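Local coordinates for protein 3' terminal uridylyl transferase (Trypanosoma brucei, PDB 5IDO) that adds uridines from UTP to the 3' ends of guide RNAs, ribosomal RNAs and some mRNAs during mitochondrial RNA editing, at residues 294-299 against 467-472; 315-320 against 400-405. All coordinates share one frame; numbering follows the deposited sequence.

After the zinc finger and the helices that follow it, the strands of the mixed sheet, the last of them 285-288, lead to helix 292-305, whose residues 294-299 begin contact 1. The next helix, 310-324, supplies residues 315-320 of contact 2, which closes after 79 intervening residues on 400-405 and so ties helix 310-324 to the long helix 385-409. Contact 1 closes later still, when residues 467-472 bring the nucleotide recognition loop back to helix 292-305. The smaller loop is therefore nested in the larger one. The contact centres lie about 22 Å apart, and both touch UTP: contact 1 meets its ribose through S297, while contact 2 presents a lysine to its phosphates.

Contact 1 of 2, residues 294-299 against 467-472; sequences IRNSTL and DPYEEN. With UTP (uridine 5'-triphosphate), chain B.
D467 OD1, 4.5 Å from N296 OD1 and not bonded to it, accepts two backbone N-H groups of its own loop, Y469 N at 3.2 Å through its anti lone pair and E470 N from 42° above the carboxylate plane. The Asx turn bends the backbone at D467-E470, and the Y469 side chain reaches helix 292-305. There R295 spans the phenol at about a right angle: with CG anti to the backbone N (chi1 -168°) and an extended chain, its CD sits 3.5 Å from the centroid of the Y469 ring, a CH-pi contact. The guanidinium continues nearly parallel to the ring, offset so that NE comes 3.3 Å from Y469 CE1, while NE itself donates to the I361 carbonyl. N296 OD1 meets the ring edge in its plane, 3.5 Å from Y469 CD2, and has a weak hydrogen bond with Y337 OH. L299 CD2 touches both P468 CB and Y469 CE2, each at 3.8 Å, and Y469 OH bonds to the P358 carbonyl. On the same helix, S297 OG accepts from UTP O3' at 3.1 Å. The loop belongs to the nucleotide recognition motif, packed here on a helix lining the UTP site of a Cid1-like uridylyltransferase.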
loop_
_atom_site.group_PDB
_atom_site.type_symbol
_atom_site.label_atom_id
_atom_site.label_comp_id
_atom_site.label_asym_id
_atom_site.label_seq_id
_atom_site.Cartn_x
_atom_site.Cartn_y
_atom_site.Cartn_z
ATOM N N ILE A 294 -7.098 5.694 -3.416
ATOM C CA ILE A 294 -8.001 5.872 -2.286
ATOM C C ILE A 294 -9.177 4.908 -2.363
ATOM O O ILE A 294 -9.460 4.183 -1.406
ATOM C CB ILE A 294 -8.532 7.322 -2.205
ATOM C CG1 ILE A 294 -7.368 8.308 -2.082
ATOM C CG2 ILE A 294 -9.463 7.483 -1.018
ATOM C CD1 ILE A 294 -7.787 9.759 -2.195
ATOM N N ARG A 295 -9.858 4.893 -3.505
ATOM C CA ARG A 295 -11.034 4.044 -3.665
ATOM C C ARG A 295 -10.655 2.568 -3.574
ATOM O O ARG A 295 -11.393 1.766 -3.002
ATOM C CB ARG A 295 -11.734 4.330 -4.994
ATOM C CG ARG A 295 -13.103 3.702 -5.102
ATOM C CD ARG A 295 -13.726 3.940 -6.463
ATOM N NE ARG A 295 -15.176 3.764 -6.424
ATOM C CZ ARG A 295 -15.965 3.807 -7.494
ATOM N NH1 ARG A 295 -15.444 4.010 -8.696
ATOM N NH2 ARG A 295 -17.273 3.635 -7.361
ATOM N N ASN A 296 -9.496 2.237 -4.143
ATOM C CA ASN A 296 -8.930 0.887 -4.115
ATOM C C ASN A 296 -8.801 0.297 -2.725
ATOM O O ASN A 296 -9.296 -0.794 -2.442
ATOM C CB ASN A 296 -7.538 0.888 -4.749
ATOM C CG ASN A 296 -7.580 0.693 -6.230
ATOM O OD1 ASN A 296 -8.499 0.072 -6.760
ATOM N ND2 ASN A 296 -6.576 1.214 -6.917
ATOM N N SER A 297 -8.088 1.026 -1.880
ATOM C CA SER A 297 -7.803 0.593 -0.527
ATOM C C SER A 297 -9.089 0.460 0.282
ATOM O O SER A 297 -9.225 -0.442 1.111
ATOM C CB SER A 297 -6.841 1.577 0.136
ATOM O OG SER A 297 -5.712 1.815 -0.692
ATOM N N THR A 298 -10.040 1.353 0.027
ATOM C CA THR A 298 -11.296 1.331 0.766
ATOM C C THR A 298 -12.083 0.068 0.426
ATOM O O THR A 298 -12.684 -0.554 1.302
ATOM C CB THR A 298 -12.149 2.583 0.475
ATOM O OG1 THR A 298 -11.349 3.754 0.674
ATOM C CG2 THR A 298 -13.354 2.643 1.418
ATOM N N LEU A 299 -12.060 -0.315 -0.847
ATOM C CA LEU A 299 -12.689 -1.556 -1.276
ATOM C C LEU A 299 -12.030 -2.738 -0.573
ATOM O O LEU A 299 -12.710 -3.600 -0.022
ATOM C CB LEU A 299 -12.592 -1.721 -2.793
ATOM C CG LEU A 299 -13.229 -2.985 -3.374
ATOM C CD1 LEU A 299 -14.715 -3.039 -3.050
ATOM C CD2 LEU A 299 -13.008 -3.062 -4.876
ATOM N N ASP A 467 -8.865 -5.625 -12.799
ATOM C CA ASP A 467 -8.826 -4.493 -11.892
ATOM C C ASP A 467 -10.237 -3.958 -11.693
ATOM O O ASP A 467 -10.952 -3.684 -12.661
ATOM C CB ASP A 467 -7.908 -3.393 -12.416
ATOM C CG ASP A 467 -7.519 -2.411 -11.337
ATOM O OD1 ASP A 467 -8.392 -1.631 -10.901
ATOM O OD2 ASP A 467 -6.347 -2.426 -10.918
ATOM N N PRO A 468 -10.643 -3.814 -10.427
ATOM C CA PRO A 468 -12.007 -3.419 -10.060
ATOM C C PRO A 468 -12.439 -2.052 -10.599
ATOM O O PRO A 468 -13.630 -1.867 -10.839
ATOM C CB PRO A 468 -11.966 -3.404 -8.525
ATOM C CG PRO A 468 -10.516 -3.307 -8.172
ATOM C CD PRO A 468 -9.803 -4.062 -9.244
ATOM N N TYR A 469 -11.511 -1.118 -10.796
ATOM C CA TYR A 469 -11.912 0.229 -11.205
ATOM C C TYR A 469 -11.261 0.723 -12.497
ATOM O O TYR A 469 -11.772 1.641 -13.141
ATOM C CB TYR A 469 -11.630 1.218 -10.075
ATOM C CG TYR A 469 -12.451 0.944 -8.838
ATOM C CD1 TYR A 469 -13.838 1.014 -8.874
ATOM C CD2 TYR A 469 -11.840 0.609 -7.636
ATOM C CE1 TYR A 469 -14.594 0.758 -7.744
ATOM C CE2 TYR A 469 -12.588 0.355 -6.501
ATOM C CZ TYR A 469 -13.961 0.429 -6.559
ATOM O OH TYR A 469 -14.698 0.175 -5.425
ATOM N N GLU A 470 -10.138 0.127 -12.876
ATOM C CA GLU A 470 -9.551 0.401 -14.180
ATOM C C GLU A 470 -10.087 -0.632 -15.161
ATOM O O GLU A 470 -9.848 -1.826 -14.995
ATOM C CB GLU A 470 -8.023 0.348 -14.123
ATOM C CG GLU A 470 -7.423 0.687 -12.768
ATOM C CD GLU A 470 -7.442 2.170 -12.458
ATOM O OE1 GLU A 470 -7.781 2.966 -13.360
ATOM O OE2 GLU A 470 -7.114 2.538 -11.309
ATOM N N GLU A 471 -10.821 -0.188 -16.177
ATOM C CA GLU A 471 -11.430 -1.138 -17.102
ATOM C C GLU A 471 -10.425 -1.643 -18.134
ATOM O O GLU A 471 -9.502 -0.926 -18.522
ATOM C CB GLU A 471 -12.638 -0.522 -17.812
ATOM C CG GLU A 471 -13.584 -1.571 -18.388
ATOM C CD GLU A 471 -14.289 -1.111 -19.647
ATOM O OE1 GLU A 471 -14.508 0.110 -19.804
ATOM O OE2 GLU A 471 -14.618 -1.975 -20.488
ATOM N N ASN A 472 -10.623 -2.887 -18.560
ATOM C CA ASN A 472 -9.774 -3.541 -19.549
ATOM C C ASN A 472 -8.306 -3.522 -19.149
ATOM O O ASN A 472 -7.427 -3.307 -19.981
ATOM C CB ASN A 472 -9.954 -2.893 -20.923
ATOM C CG ASN A 472 -9.645 -3.847 -22.056
ATOM O OD1 ASN A 472 -9.885 -5.050 -21.951
ATOM N ND2 ASN A 472 -9.102 -3.317 -23.147
HETATM P PA UTP B . 0.816 -2.200 -3.417
HETATM O O1A UTP B . 0.604 -3.233 -4.504
HETATM O O2A UTP B . 1.930 -1.187 -3.571
HETATM O O3A UTP B . 0.918 -2.979 -2.006
HETATM O "O5'" UTP B . -0.574 -1.414 -3.233
HETATM P PB UTP B . 1.755 -2.459 -0.726
HETATM O O1B UTP B . 2.221 -1.033 -0.921
HETATM O O2B UTP B . 0.937 -2.789 0.504
HETATM O O3B UTP B . 2.976 -3.508 -0.729
HETATM P PG UTP B . 4.386 -3.289 -1.473
HETATM O O1G UTP B . 4.283 -2.008 -2.260
HETATM O O2G UTP B . 4.458 -4.524 -2.341
HETATM O O3G UTP B . 5.390 -3.238 -0.344
HETATM C "C5'" UTP B . -0.562 -0.147 -2.584
HETATM C "C4'" UTP B . -1.770 0.650 -3.034
HETATM O "O4'" UTP B . -1.529 1.187 -4.337
HETATM C "C1'" UTP B . -2.731 1.158 -5.109
HETATM C "C2'" UTP B . -3.791 0.479 -4.256
HETATM O "O2'" UTP B . -4.619 1.484 -3.669
HETATM C "C3'" UTP B . -3.011 -0.217 -3.163
HETATM O "O3'" UTP B . -3.750 -0.282 -1.940
HETATM N N1 UTP B . -2.520 0.396 -6.345
HETATM C C6 UTP B . -1.470 -0.429 -6.455
HETATM C C2 UTP B . -3.436 0.517 -7.414
HETATM O O2 UTP B . -4.412 1.291 -7.304
HETATM N N3 UTP B . -3.255 -0.179 -8.544
HETATM C C4 UTP B . -2.208 -1.004 -8.676
HETATM O O4 UTP B . -2.055 -1.647 -9.737
HETATM C C5 UTP B . -1.294 -1.147 -7.633
#

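Contact 2 of 2, residues 315-320 against 400-405; sequences IVLKDW and VGFFYF. With UTP (uridine 5'-triphosphate), chain B.
L317 and W320, one turn apart on helix 310-324, face F402 and F403 in an apolar helix-helix packing that joins this helix to helix 385-409, whose residues 400-405 belong to the Cid1-family region. The axes of the two short segments approach to 12.5 Å, with their N-to-C directions 51° apart, a wide gap that the large side chains span. L317 forms the bump from one side: its forked end pushes CD1 over the centre of the F402 face, 3.6 Å from the ring centroid, as a CH-pi contact. The other branch, CD2, sits where the two phenylalanines adjoin, touching F402 CE1 and F403 CZ at 3.7 Å each. There F402 CD1 rests over the centre of the F403 face. F403 answers as the bump from the other side. Its edge meets the W320 face off-centre, CE1 lying 3.4 Å from W320 CZ2, in a T-shaped stack with planes at 80°. With CG nearly opposite its backbone N (chi1 157°), W320 turns this face toward helix 385-409, and L491 of helix 481-497 touches both rings of the stack. W343 of helix 336-349 packs on L317 and F402. K318, between the two packing residues in sequence, sends a fully extended chain to UTP instead, where its NZ donates to the bridging oxygen O3B at 3.1 Å.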
loop_
_atom_site.group_PDB
_atom_site.type_symbol
_atom_site.label_atom_id
_atom_site.label_comp_id
_atom_site.label_asym_id
_atom_site.label_seq_id
_atom_site.Cartn_x
_atom_site.Cartn_y
_atom_site.Cartn_z
ATOM N N ILE A 315 -1.925 -10.904 4.903
ATOM C CA ILE A 315 -0.569 -10.558 5.310
ATOM C C ILE A 315 0.392 -11.713 5.042
ATOM O O ILE A 315 1.483 -11.514 4.512
ATOM C CB ILE A 315 -0.524 -10.164 6.795
ATOM C CG1 ILE A 315 -1.171 -8.792 6.984
ATOM C CG2 ILE A 315 0.911 -10.151 7.314
ATOM C CD1 ILE A 315 -1.303 -8.378 8.434
ATOM N N VAL A 316 -0.024 -12.928 5.379
ATOM C CA VAL A 316 0.820 -14.092 5.125
ATOM C C VAL A 316 1.040 -14.299 3.628
ATOM O O VAL A 316 2.161 -14.573 3.194
ATOM C CB VAL A 316 0.220 -15.376 5.740
ATOM C CG1 VAL A 316 0.938 -16.609 5.211
ATOM C CG2 VAL A 316 0.315 -15.320 7.247
ATOM N N LEU A 317 -0.022 -14.155 2.839
ATOM C CA LEU A 317 0.076 -14.400 1.403
ATOM C C LEU A 317 0.992 -13.391 0.720
ATOM O O LEU A 317 1.734 -13.738 -0.198
ATOM C CB LEU A 317 -1.305 -14.374 0.757
ATOM C CG LEU A 317 -2.174 -15.613 0.979
ATOM C CD1 LEU A 317 -3.476 -15.475 0.213
ATOM C CD2 LEU A 317 -1.441 -16.883 0.566
ATOM N N LYS A 318 0.936 -12.145 1.179
ATOM C CA LYS A 318 1.804 -11.096 0.654
ATOM C C LYS A 318 3.275 -11.446 0.843
ATOM O O LYS A 318 4.089 -11.246 -0.054
ATOM C CB LYS A 318 1.503 -9.760 1.330
ATOM C CG LYS A 318 2.518 -8.673 1.002
ATOM C CD LYS A 318 2.169 -7.346 1.655
ATOM C CE LYS A 318 3.261 -6.322 1.381
ATOM N NZ LYS A 318 2.943 -4.985 1.942
ATOM N N ASP A 319 3.606 -11.955 2.023
ATOM C CA ASP A 319 4.974 -12.350 2.329
ATOM C C ASP A 319 5.385 -13.549 1.484
ATOM O O ASP A 319 6.470 -13.563 0.908
ATOM C CB ASP A 319 5.125 -12.669 3.819
ATOM C CG ASP A 319 4.901 -11.453 4.703
ATOM O OD1 ASP A 319 5.025 -10.315 4.201
ATOM O OD2 ASP A 319 4.609 -11.637 5.904
ATOM N N TRP A 320 4.513 -14.550 1.415
ATOM C CA TRP A 320 4.757 -15.719 0.579
ATOM C C TRP A 320 4.948 -15.314 -0.874
ATOM O O TRP A 320 5.871 -15.784 -1.536
ATOM C CB TRP A 320 3.609 -16.725 0.684
ATOM C CG TRP A 320 3.509 -17.637 -0.516
ATOM C CD1 TRP A 320 4.213 -18.790 -0.737
ATOM C CD2 TRP A 320 2.662 -17.463 -1.659
ATOM N NE1 TRP A 320 3.854 -19.343 -1.943
ATOM C CE2 TRP A 320 2.904 -18.546 -2.529
ATOM C CE3 TRP A 320 1.725 -16.492 -2.034
ATOM C CZ2 TRP A 320 2.244 -18.687 -3.747
ATOM C CZ3 TRP A 320 1.070 -16.635 -3.242
ATOM C CH2 TRP A 320 1.332 -17.723 -4.084
ATOM N N VAL A 400 -5.005 -23.056 3.372
ATOM C CA VAL A 400 -4.878 -24.312 2.636
ATOM C C VAL A 400 -5.860 -24.366 1.471
ATOM O O VAL A 400 -5.520 -24.812 0.372
ATOM C CB VAL A 400 -5.117 -25.528 3.562
ATOM C CG1 VAL A 400 -5.148 -26.827 2.761
ATOM C CG2 VAL A 400 -4.047 -25.592 4.633
ATOM N N GLY A 401 -7.082 -23.904 1.721
ATOM C CA GLY A 401 -8.102 -23.844 0.693
ATOM C C GLY A 401 -7.706 -22.931 -0.451
ATOM O O GLY A 401 -8.044 -23.196 -1.598
ATOM N N PHE A 402 -6.981 -21.860 -0.133
ATOM C CA PHE A 402 -6.516 -20.892 -1.126
ATOM C C PHE A 402 -5.604 -21.561 -2.141
ATOM O O PHE A 402 -5.801 -21.444 -3.352
ATOM C CB PHE A 402 -5.786 -19.729 -0.432
ATOM C CG PHE A 402 -4.985 -18.851 -1.362
ATOM C CD1 PHE A 402 -3.655 -19.138 -1.644
ATOM C CD2 PHE A 402 -5.550 -17.717 -1.925
ATOM C CE1 PHE A 402 -2.913 -18.332 -2.492
ATOM C CE2 PHE A 402 -4.812 -16.897 -2.770
ATOM C CZ PHE A 402 -3.492 -17.205 -3.051
ATOM N N PHE A 403 -4.596 -22.260 -1.636
ATOM C CA PHE A 403 -3.644 -22.934 -2.501
ATOM C C PHE A 403 -4.300 -24.116 -3.204
ATOM O O PHE A 403 -3.946 -24.439 -4.334
ATOM C CB PHE A 403 -2.414 -23.375 -1.701
ATOM C CG PHE A 403 -1.530 -22.228 -1.288
ATOM C CD1 PHE A 403 -0.802 -21.530 -2.237
ATOM C CD2 PHE A 403 -1.440 -21.837 0.037
ATOM C CE1 PHE A 403 0.007 -20.468 -1.871
ATOM C CE2 PHE A 403 -0.634 -20.780 0.409
ATOM C CZ PHE A 403 0.094 -20.093 -0.546
ATOM N N TYR A 404 -5.276 -24.744 -2.558
ATOM C CA TYR A 404 -6.003 -25.816 -3.226
ATOM C C TYR A 404 -6.887 -25.255 -4.340
ATOM O O TYR A 404 -6.937 -25.810 -5.442
ATOM C CB TYR A 404 -6.849 -26.616 -2.236
ATOM C CG TYR A 404 -7.559 -27.787 -2.882
ATOM C CD1 TYR A 404 -6.888 -28.975 -3.136
ATOM C CD2 TYR A 404 -8.897 -27.699 -3.246
ATOM C CE1 TYR A 404 -7.527 -30.045 -3.729
ATOM C CE2 TYR A 404 -9.545 -28.767 -3.842
ATOM C CZ TYR A 404 -8.855 -29.937 -4.081
ATOM O OH TYR A 404 -9.494 -31.004 -4.672
ATOM N N PHE A 405 -7.572 -24.150 -4.047
ATOM C CA PHE A 405 -8.463 -23.500 -5.010
ATOM C C PHE A 405 -7.733 -23.093 -6.282
ATOM O O PHE A 405 -8.223 -23.317 -7.388
ATOM C CB PHE A 405 -9.120 -22.272 -4.374
ATOM C CG PHE A 405 -10.026 -21.506 -5.300
ATOM C CD1 PHE A 405 -11.296 -21.975 -5.596
ATOM C CD2 PHE A 405 -9.621 -20.294 -5.843
ATOM C CE1 PHE A 405 -12.140 -21.259 -6.435
ATOM C CE2 PHE A 405 -10.463 -19.571 -6.680
ATOM C CZ PHE A 405 -11.724 -20.056 -6.974
HETATM P PA UTP B . 0.816 -2.200 -3.417
HETATM O O1A UTP B . 0.604 -3.233 -4.504
HETATM O O2A UTP B . 1.930 -1.187 -3.571
HETATM O O3A UTP B . 0.918 -2.979 -2.006
HETATM O "O5'" UTP B . -0.574 -1.414 -3.233
HETATM P PB UTP B . 1.755 -2.459 -0.726
HETATM O O1B UTP B . 2.221 -1.033 -0.921
HETATM O O2B UTP B . 0.937 -2.789 0.504
HETATM O O3B UTP B . 2.976 -3.508 -0.729
HETATM P PG UTP B . 4.386 -3.289 -1.473
HETATM O O1G UTP B . 4.283 -2.008 -2.260
HETATM O O2G UTP B . 4.458 -4.524 -2.341
HETATM O O3G UTP B . 5.390 -3.238 -0.344
HETATM C "C5'" UTP B . -0.562 -0.147 -2.584
HETATM C "C4'" UTP B . -1.770 0.650 -3.034
HETATM O "O4'" UTP B . -1.529 1.187 -4.337
HETATM C "C1'" UTP B . -2.731 1.158 -5.109
HETATM C "C2'" UTP B . -3.791 0.479 -4.256
HETATM O "O2'" UTP B . -4.619 1.484 -3.669
HETATM C "C3'" UTP B . -3.011 -0.217 -3.163
HETATM O "O3'" UTP B . -3.750 -0.282 -1.940
HETATM N N1 UTP B . -2.520 0.396 -6.345
HETATM C C6 UTP B . -1.470 -0.429 -6.455
HETATM C C2 UTP B . -3.436 0.517 -7.414
HETATM O O2 UTP B . -4.412 1.291 -7.304
HETATM N N3 UTP B . -3.255 -0.179 -8.544
HETATM C C4 UTP B . -2.208 -1.004 -8.676
HETATM O O4 UTP B . -2.055 -1.647 -9.737
HETATM C C5 UTP B . -1.294 -1.147 -7.633
#